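Local coordinates for protein imidazoleglycerol-phosphate dehydratase (Pyrococcus furiosus, PDB 5DNL) that catalyses the dehydration of imidazoleglycerol phosphate to imidazoleacetol phosphate, the sixth step of histidine biosynthesis, at residues T75-A80 and S92-N97; R98-V103 and R131-I136; T32-Y37 and M157-A162. All blocks are in the same frame, centred on the assembly; numbering follows the deposited sequence. Where two conformers were deposited one is given.

Contact 1 (T75-A80 and S92-N97); sequences TRFGNA and SVDISN. With 5DL ([(2S)-2-hydroxy-3-(1H-1,2,4-triazol-1-yl)propyl]phosphonic acid), chain I.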
# COMPACT_ATOMS: atom_id res chain seq x y z
N THR A 75 -25.99 44.19 -15.82
CA THR A 75 -25.90 42.89 -16.49
C THR A 75 -25.66 41.74 -15.48
O THR A 75 -26.12 40.62 -15.71
CB THR A 75 -24.81 42.96 -17.57
OG1 THR A 75 -25.25 43.88 -18.61
CG2 THR A 75 -24.52 41.62 -18.22
N ARG A 76 -24.99 42.05 -14.37
CA ARG A 76 -24.85 41.19 -13.16
C ARG A 76 -23.75 40.12 -13.31
O ARG A 76 -22.94 39.95 -12.41
CB ARG A 76 -26.18 40.54 -12.73
CG ARG A 76 -26.05 39.63 -11.53
CD ARG A 76 -27.38 39.00 -11.17
NE ARG A 76 -27.14 37.96 -10.16
CZ ARG A 76 -28.05 37.08 -9.74
NH1 ARG A 76 -29.32 37.12 -10.16
NH2 ARG A 76 -27.69 36.18 -8.85
N PHE A 77 -23.79 39.39 -14.41
CA PHE A 77 -22.87 38.30 -14.68
C PHE A 77 -21.77 38.69 -15.65
O PHE A 77 -22.05 39.35 -16.66
CB PHE A 77 -23.63 37.12 -15.23
CG PHE A 77 -24.63 36.55 -14.27
CD1 PHE A 77 -24.22 35.64 -13.32
CD2 PHE A 77 -25.97 36.91 -14.31
CE1 PHE A 77 -25.12 35.11 -12.41
CE2 PHE A 77 -26.87 36.38 -13.40
CZ PHE A 77 -26.44 35.47 -12.45
N GLY A 78 -20.55 38.26 -15.39
CA GLY A 78 -19.47 38.39 -16.32
C GLY A 78 -18.39 37.36 -16.04
O GLY A 78 -18.13 37.04 -14.89
N ASN A 79 -17.82 36.82 -17.11
CA ASN A 79 -16.73 35.84 -17.02
C ASN A 79 -15.55 36.26 -17.87
O ASN A 79 -15.70 37.02 -18.83
CB ASN A 79 -17.16 34.47 -17.50
CG ASN A 79 -18.34 33.91 -16.73
OD1 ASN A 79 -18.33 33.84 -15.49
ND2 ASN A 79 -19.35 33.47 -17.46
N ALA A 80 -14.38 35.71 -17.55
CA ALA A 80 -13.21 35.85 -18.39
C ALA A 80 -12.35 34.61 -18.24
O ALA A 80 -12.28 34.04 -17.16
CB ALA A 80 -12.43 37.09 -18.01
N SER A 92 -14.95 34.30 -12.71
CA SER A 92 -16.40 34.35 -12.87
C SER A 92 -16.99 35.21 -11.79
O SER A 92 -16.72 34.99 -10.59
CB SER A 92 -16.98 32.93 -12.82
OG SER A 92 -18.41 32.92 -13.00
N VAL A 93 -17.81 36.20 -12.18
CA VAL A 93 -18.39 37.17 -11.27
C VAL A 93 -19.90 37.17 -11.39
O VAL A 93 -20.45 37.11 -12.49
CB VAL A 93 -17.85 38.59 -11.56
CG1 VAL A 93 -18.58 39.66 -10.74
CG2 VAL A 93 -16.36 38.66 -11.32
N ASP A 94 -20.58 37.22 -10.24
CA ASP A 94 -22.02 37.46 -10.17
C ASP A 94 -22.22 38.57 -9.15
O ASP A 94 -21.96 38.36 -7.95
CB ASP A 94 -22.74 36.16 -9.78
CG ASP A 94 -24.17 36.35 -9.41
OD1 ASP A 94 -24.67 37.48 -9.50
OD2 ASP A 94 -24.82 35.34 -8.99
N ILE A 95 -22.68 39.75 -9.59
CA ILE A 95 -22.97 40.86 -8.69
C ILE A 95 -24.33 40.57 -8.05
O ILE A 95 -25.38 41.11 -8.40
CB ILE A 95 -22.89 42.23 -9.40
CG1 ILE A 95 -21.55 42.37 -10.14
CG2 ILE A 95 -23.06 43.35 -8.40
CD1 ILE A 95 -21.38 43.67 -10.91
N SER A 96 -24.26 39.65 -7.08
CA SER A 96 -25.41 38.94 -6.53
C SER A 96 -25.97 39.54 -5.24
O SER A 96 -27.03 39.09 -4.79
CB SER A 96 -24.92 37.55 -6.14
OG SER A 96 -23.82 37.67 -5.24
N ASN A 97 -25.26 40.49 -4.63
CA ASN A 97 -25.52 40.92 -3.27
C ASN A 97 -25.35 39.80 -2.23
O ASN A 97 -25.91 39.84 -1.13
CB ASN A 97 -26.90 41.58 -3.16
CG ASN A 97 -27.01 42.50 -1.97
OD1 ASN A 97 -26.03 43.09 -1.52
ND2 ASN A 97 -28.21 42.58 -1.41
N1 5DL I . -31.44 29.82 -4.91
C3 5DL I . -29.76 31.18 -4.21
N2 5DL I . -30.67 30.94 -5.14
C8 5DL I . -32.17 33.35 -7.71
C7 5DL I . -32.17 32.48 -6.43
C6 5DL I . -30.86 31.76 -6.33
C5 5DL I . -30.93 29.37 -3.74
O10 5DL I . -30.90 35.34 -6.42
P9 5DL I . -30.93 34.67 -7.76
O11 5DL I . -31.36 35.63 -8.86
O12 5DL I . -29.59 34.03 -8.10
O13 5DL I . -33.24 31.53 -6.49
N4 5DL I . -29.93 30.18 -3.32
O HOH W 1 -20.66 34.92 -14.36

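Contact 2 (R98-V103 and R131-I136); sequences RPYANV and RATIHI. With 5DL ([(2S)-2-hydroxy-3-(1H-1,2,4-triazol-1-yl)propyl]phosphonic acid), chain I.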
# COMPACT_ATOMS: atom_id res chain seq x y z
N ARG A 98 -24.54 38.80 -2.56
CA ARG A 98 -24.24 37.68 -1.67
C ARG A 98 -22.72 37.55 -1.58
O ARG A 98 -22.12 36.78 -2.34
CB ARG A 98 -24.85 36.36 -2.16
CG ARG A 98 -26.36 36.31 -2.12
CD ARG A 98 -26.88 34.91 -2.42
NE ARG A 98 -26.68 34.50 -3.79
CZ ARG A 98 -27.62 34.50 -4.75
NH1 ARG A 98 -28.87 34.88 -4.51
NH2 ARG A 98 -27.31 34.09 -5.97
N PRO A 99 -22.05 38.32 -0.69
CA PRO A 99 -20.58 38.27 -0.71
C PRO A 99 -20.02 36.86 -0.55
O PRO A 99 -20.42 36.12 0.37
CB PRO A 99 -20.17 39.14 0.47
CG PRO A 99 -21.31 40.09 0.60
CD PRO A 99 -22.55 39.33 0.25
N TYR A 100 -19.11 36.52 -1.45
CA TYR A 100 -18.47 35.21 -1.47
C TYR A 100 -17.26 35.28 -2.38
O TYR A 100 -17.36 35.82 -3.48
CB TYR A 100 -19.40 34.15 -2.05
CG TYR A 100 -18.82 32.77 -2.12
CD1 TYR A 100 -18.76 31.97 -1.00
CD2 TYR A 100 -18.33 32.26 -3.32
CE1 TYR A 100 -18.21 30.69 -1.05
CE2 TYR A 100 -17.81 30.98 -3.39
CZ TYR A 100 -17.75 30.21 -2.25
OH TYR A 100 -17.21 28.93 -2.33
N ALA A 101 -16.17 34.64 -1.98
CA ALA A 101 -15.01 34.48 -2.85
C ALA A 101 -14.51 33.06 -2.71
O ALA A 101 -14.48 32.50 -1.62
CB ALA A 101 -13.92 35.45 -2.49
N ASN A 102 -14.06 32.51 -3.83
CA ASN A 102 -13.34 31.23 -3.85
C ASN A 102 -12.19 31.43 -4.81
O ASN A 102 -12.41 31.56 -6.02
CB ASN A 102 -14.27 30.11 -4.29
CG ASN A 102 -13.59 28.74 -4.39
OD1 ASN A 102 -12.38 28.63 -4.57
ND2 ASN A 102 -14.38 27.70 -4.29
N VAL A 103 -10.98 31.46 -4.27
CA VAL A 103 -9.75 31.62 -5.04
C VAL A 103 -8.98 30.32 -4.96
O VAL A 103 -8.54 29.93 -3.87
CB VAL A 103 -8.92 32.80 -4.51
CG1 VAL A 103 -7.59 32.94 -5.26
CG2 VAL A 103 -9.73 34.10 -4.57
N ARG A 131 -20.30 43.55 -3.00
CA ARG A 131 -21.37 42.62 -2.61
C ARG A 131 -21.67 41.69 -3.77
O ARG A 131 -22.68 41.82 -4.48
CB ARG A 131 -22.61 43.31 -2.02
CG ARG A 131 -22.24 44.36 -0.98
CD ARG A 131 -23.44 44.94 -0.24
NE ARG A 131 -24.52 45.41 -1.10
CZ ARG A 131 -24.68 46.64 -1.58
NH1 ARG A 131 -23.83 47.62 -1.33
NH2 ARG A 131 -25.74 46.89 -2.34
N ALA A 132 -20.73 40.77 -3.98
CA ALA A 132 -20.68 39.94 -5.17
C ALA A 132 -20.09 38.57 -4.85
O ALA A 132 -19.36 38.41 -3.86
CB ALA A 132 -19.86 40.62 -6.26
N THR A 133 -20.41 37.64 -5.74
CA THR A 133 -19.83 36.30 -5.80
C THR A 133 -18.66 36.34 -6.77
O THR A 133 -18.85 36.69 -7.93
CB THR A 133 -20.90 35.33 -6.34
OG1 THR A 133 -22.13 35.43 -5.58
CG2 THR A 133 -20.42 33.89 -6.33
N ILE A 134 -17.47 35.91 -6.35
CA ILE A 134 -16.28 35.91 -7.22
C ILE A 134 -15.54 34.58 -7.13
O ILE A 134 -15.14 34.18 -6.03
CB ILE A 134 -15.32 37.04 -6.84
CG1 ILE A 134 -16.04 38.39 -6.89
CG2 ILE A 134 -14.12 37.03 -7.78
CD1 ILE A 134 -15.18 39.59 -6.53
N HIS A 135 -15.38 33.92 -8.27
CA HIS A 135 -14.57 32.72 -8.40
C HIS A 135 -13.33 33.05 -9.21
O HIS A 135 -13.42 33.63 -10.30
CB HIS A 135 -15.32 31.63 -9.13
CG HIS A 135 -16.39 30.98 -8.33
ND1 HIS A 135 -16.20 29.78 -7.70
CD2 HIS A 135 -17.67 31.34 -8.09
CE1 HIS A 135 -17.31 29.45 -7.06
NE2 HIS A 135 -18.22 30.36 -7.30
N ILE A 136 -12.18 32.61 -8.70
CA ILE A 136 -10.90 32.64 -9.43
C ILE A 136 -10.46 31.18 -9.47
O ILE A 136 -10.18 30.62 -8.41
CB ILE A 136 -9.79 33.46 -8.71
CG1 ILE A 136 -10.24 34.88 -8.34
CG2 ILE A 136 -8.55 33.54 -9.59
CD1 ILE A 136 -10.63 35.76 -9.50
N1 5DL I . -31.44 29.82 -4.91
C3 5DL I . -29.76 31.18 -4.21
N2 5DL I . -30.67 30.94 -5.14
C8 5DL I . -32.17 33.35 -7.71
C7 5DL I . -32.17 32.48 -6.43
C6 5DL I . -30.86 31.76 -6.33
C5 5DL I . -30.93 29.37 -3.74
O10 5DL I . -30.90 35.34 -6.42
P9 5DL I . -30.93 34.67 -7.76
O11 5DL I . -31.36 35.63 -8.86
O12 5DL I . -29.59 34.03 -8.10
O13 5DL I . -33.24 31.53 -6.49
N4 5DL I . -29.93 30.18 -3.32
O HOH W 2 -22.23 34.27 -3.39
O HOH W 3 -24.26 33.93 -6.72

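Contact 3 (T32-Y37 and M157-A162); sequences TAFAFY and MALRVA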
# COMPACT_ATOMS: atom_id res chain seq x y z
N THR A 32 -3.28 48.37 -12.27
CA THR A 32 -3.16 48.91 -13.64
C THR A 32 -3.76 47.92 -14.63
O THR A 32 -4.55 48.29 -15.50
CB THR A 32 -1.71 49.26 -13.96
OG1 THR A 32 -1.27 50.29 -13.06
CG2 THR A 32 -1.55 49.77 -15.39
N ALA A 33 -3.44 46.63 -14.46
CA ALA A 33 -4.03 45.57 -15.28
C ALA A 33 -5.55 45.54 -15.10
O ALA A 33 -6.30 45.55 -16.06
CB ALA A 33 -3.43 44.22 -14.91
N PHE A 34 -6.01 45.54 -13.85
CA PHE A 34 -7.43 45.49 -13.58
C PHE A 34 -8.17 46.63 -14.30
O PHE A 34 -9.16 46.40 -14.99
CB PHE A 34 -7.71 45.57 -12.07
CG PHE A 34 -9.16 45.65 -11.76
CD1 PHE A 34 -9.94 44.52 -11.79
CD2 PHE A 34 -9.78 46.88 -11.56
CE1 PHE A 34 -11.30 44.61 -11.58
CE2 PHE A 34 -11.13 46.97 -11.32
CZ PHE A 34 -11.90 45.83 -11.33
N ALA A 35 -7.67 47.86 -14.14
CA ALA A 35 -8.37 49.01 -14.72
C ALA A 35 -8.34 48.96 -16.24
O ALA A 35 -9.33 49.31 -16.88
CB ALA A 35 -7.74 50.30 -14.22
N PHE A 36 -7.21 48.52 -16.81
CA PHE A 36 -7.07 48.47 -18.27
C PHE A 36 -8.09 47.52 -18.88
O PHE A 36 -8.76 47.84 -19.87
CB PHE A 36 -5.65 48.04 -18.64
CG PHE A 36 -5.34 48.15 -20.12
CD1 PHE A 36 -4.90 49.35 -20.65
CD2 PHE A 36 -5.47 47.05 -20.95
CE1 PHE A 36 -4.58 49.43 -21.99
CE2 PHE A 36 -5.17 47.13 -22.29
CZ PHE A 36 -4.72 48.33 -22.81
N TYR A 37 -8.24 46.33 -18.29
CA TYR A 37 -9.15 45.34 -18.80
C TYR A 37 -10.62 45.62 -18.43
O TYR A 37 -11.53 45.19 -19.17
CB TYR A 37 -8.68 43.93 -18.42
CG TYR A 37 -7.42 43.59 -19.20
CD1 TYR A 37 -7.52 43.10 -20.50
CD2 TYR A 37 -6.17 43.86 -18.71
CE1 TYR A 37 -6.37 42.84 -21.26
CE2 TYR A 37 -5.02 43.62 -19.46
CZ TYR A 37 -5.12 43.09 -20.71
OH TYR A 37 -3.97 42.84 -21.43
N MET A 157 -11.81 42.16 -17.03
CA MET A 157 -12.65 41.75 -18.16
C MET A 157 -14.03 41.29 -17.71
O MET A 157 -15.01 41.62 -18.33
CB MET A 157 -12.00 40.61 -18.94
CG MET A 157 -10.74 40.95 -19.69
SD MET A 157 -11.07 41.88 -21.19
CE MET A 157 -12.75 41.40 -21.46
N ALA A 158 -14.10 40.52 -16.64
CA ALA A 158 -15.37 39.99 -16.16
C ALA A 158 -16.27 41.10 -15.67
O ALA A 158 -17.48 41.11 -15.97
CB ALA A 158 -15.16 38.94 -15.08
N LEU A 159 -15.70 42.03 -14.93
CA LEU A 159 -16.46 43.16 -14.40
C LEU A 159 -16.83 44.15 -15.50
O LEU A 159 -17.87 44.80 -15.40
CB LEU A 159 -15.76 43.84 -13.22
CG LEU A 159 -15.88 43.06 -11.90
CD1 LEU A 159 -14.81 43.45 -10.93
CD2 LEU A 159 -17.27 43.23 -11.29
N ARG A 160 -16.03 44.24 -16.56
CA ARG A 160 -16.44 45.06 -17.72
C ARG A 160 -17.83 44.61 -18.19
O ARG A 160 -18.70 45.44 -18.48
CB ARG A 160 -15.43 44.94 -18.87
CG ARG A 160 -15.76 45.81 -20.09
CD ARG A 160 -15.00 45.39 -21.33
NE ARG A 160 -13.55 45.34 -21.18
CZ ARG A 160 -12.71 44.88 -22.11
NH1 ARG A 160 -13.15 44.44 -23.29
NH2 ARG A 160 -11.39 44.86 -21.88
N VAL A 161 -18.04 43.31 -18.26
CA VAL A 161 -19.31 42.73 -18.72
C VAL A 161 -20.40 42.90 -17.66
O VAL A 161 -21.53 43.32 -17.95
CB VAL A 161 -19.14 41.24 -19.06
CG1 VAL A 161 -20.46 40.59 -19.46
CG2 VAL A 161 -18.11 41.04 -20.16
N ALA A 162 -20.08 42.55 -16.42
CA ALA A 162 -21.07 42.50 -15.35
C ALA A 162 -21.63 43.86 -14.93
O ALA A 162 -22.76 43.92 -14.42
CB ALA A 162 -20.50 41.79 -14.12

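Contact 1 (T75-A80 and S92-N97)
The guanidinium of Arg-76 is divided between a carboxylate of its own hairpin and the phosphonate of the bound inhibitor, with NH1 also donating to Glu-170 O. Arg-76 stands just before strand 77-80, with a positive phi of 81°, and its side chain runs fully extended, CG anti to the backbone N. Alongside lies Asp-94, gripped side-on. Arg-76 NE reaches Asp-94 OD1 at 2.6 Å, close to the guanidinium plane but from above the carboxylate plane, while Arg-76 NH2 meets the syn lone pair of Asp-94 OD2 at 3.0 Å, less straight. The two planes, 40° apart, twist the salt bridge. The edge formed by NH1 and NH2 faces the ligand: Arg-76 NH1 donates to 5DL O11 (2.8 Å) and Arg-76 NH2 to 5DL O12 in a nearly straight bond (172°). Phe-77 leans along the same carboxylate, its CE1 3.4 Å from Asp-94 CG, and its CZ sits over one guanidinium face near the rim.

Behind this site, Gly-78 and Val-93 form a hydrogen-bonded pair of the antiparallel hairpin, and Ile-95 N donates to a lone pair of Arg-76 O. On the face carrying Phe-77 and Asp-94, Ser-92 OG donates to Asn-79 OD1 (2.7 Å), and a water lies 2.8 Å from Asn-79 OD1 and 2.9 Å from Val-93 O, placed to donate to either. Asn-79 ND2 turns instead to Ile-81 O of a neighbouring subunit.

Asp-94 thus holds the cation in its pose and probably offsets part of its charge beside the nearby Arg-98 NH2, while the arginine probably keeps Asp-94 ionised.

Contact 2 (R98-V103 and R131-I136)
Strands 100-103 and 133-136 are the parallel pair of a beta-alpha-beta crossover whose connection is helix 116-130. Their axes run 4.7 Å apart at 1°, and the ladder alternates: Tyr-100 N to Ala-132 O, Ile-134 N to Tyr-100 O, Asn-102 N to Ile-134 O and, straightest at 173°, Ile-136 N to Asn-102 O. The face of Ala-101, Val-103, Ile-134 and Ile-136 is the apolar one, with Val-103 CG2 3.9 Å from Ile-136 CG1 and helices 116-130 and 144-162 covering the side chains. On the other face the Tyr-100 and His-135 rings cross obliquely, planes at 51°, and His-135 NE2 bonds to Asp-85 O of a neighbouring subunit.

This tight packing ends where the strands begin, and water enters between the two segments. Arg-98, bent at chi3, presents its guanidinium edge to the phosphonate, NH1 meeting 5DL O10 at 2.8 Å and NH2 meeting 5DL O12 at 3.1 Å; its NE is salt-bridged to the same Asp-85. An alanine here would remove both phosphonate bonds and that bridge and would probably weaken inhibitor binding. Thr-133 OG1 is hydrogen-bonded to Ser-96 OG; a water accepting from Arg-98 NH2 also donates to it, the water oxygen 2.8 Å from Thr-133 OG1.

Contact 3 (T32-Y37 and M157-A162)
Two helices of the alpha+beta fold, 25-38 and 144-162, meet near the C-terminal end of the first, with segment axes 8.9 Å apart and crossing at -37°. The main polar feature is a bidentate grip on one carbonyl oxygen: Arg-160 NH2 donates to Tyr-37 O at 2.7 Å and Arg-160 NE to the same oxygen at 2.9 Å. NE arrives in the carbonyl plane, whereas NH2 comes from above it; the angles at hydrogen, 139° and 135°, are bent because both donors converge on a single atom. A turn at chi3 brings the guanidinium back over Met-157, whose CE lies 3.5 Å above its centre.

The Met-157 sulfur meets the Tyr-37 ring at its edge, SD 3.8 Å from CD1. Leu-159 adds an apolar touch, CD1 placed 3.8 Å from Phe-34 CE1 in the plane of that ring. Outside the pair, Phe-36 O and its ring receive Arg-168 of a neighbouring subunit, by a hydrogen bond and a cation-pi contact, and the Tyr-37 side chain comes within about 4 Å of a bound inhibitor. What joins the two packed helices of this fold is thus an arginine-to-carbonyl grip beside a Met-aromatic contact.

Contacts 1 and 2 belong to one four-stranded sheet, their centres 9 Å apart, joined where strand 87-94 neighbours strand 133-140: Asp-94 O and Thr-133 N are 2.8 Å apart, a probable hydrogen bond. Together they bring Arg-76 and Arg-98 to the same inhibitor, sharing its O12, while Ser-171 and Lys-173 of the same chain and Lys-153 of a neighbouring subunit also hydrogen-bond it. Contact 3 encloses both in sequence. Its 157-162 helix lies against contact 1, centres 12 Å apart, with Arg-76 N 2.9 Å from Ala-162 O; contact 3 does not touch contact 2, their nearest atoms about 6 Å apart. Tyr-37 also packs on Arg-76 of another subunit, so the pockets lie at subunit interfaces.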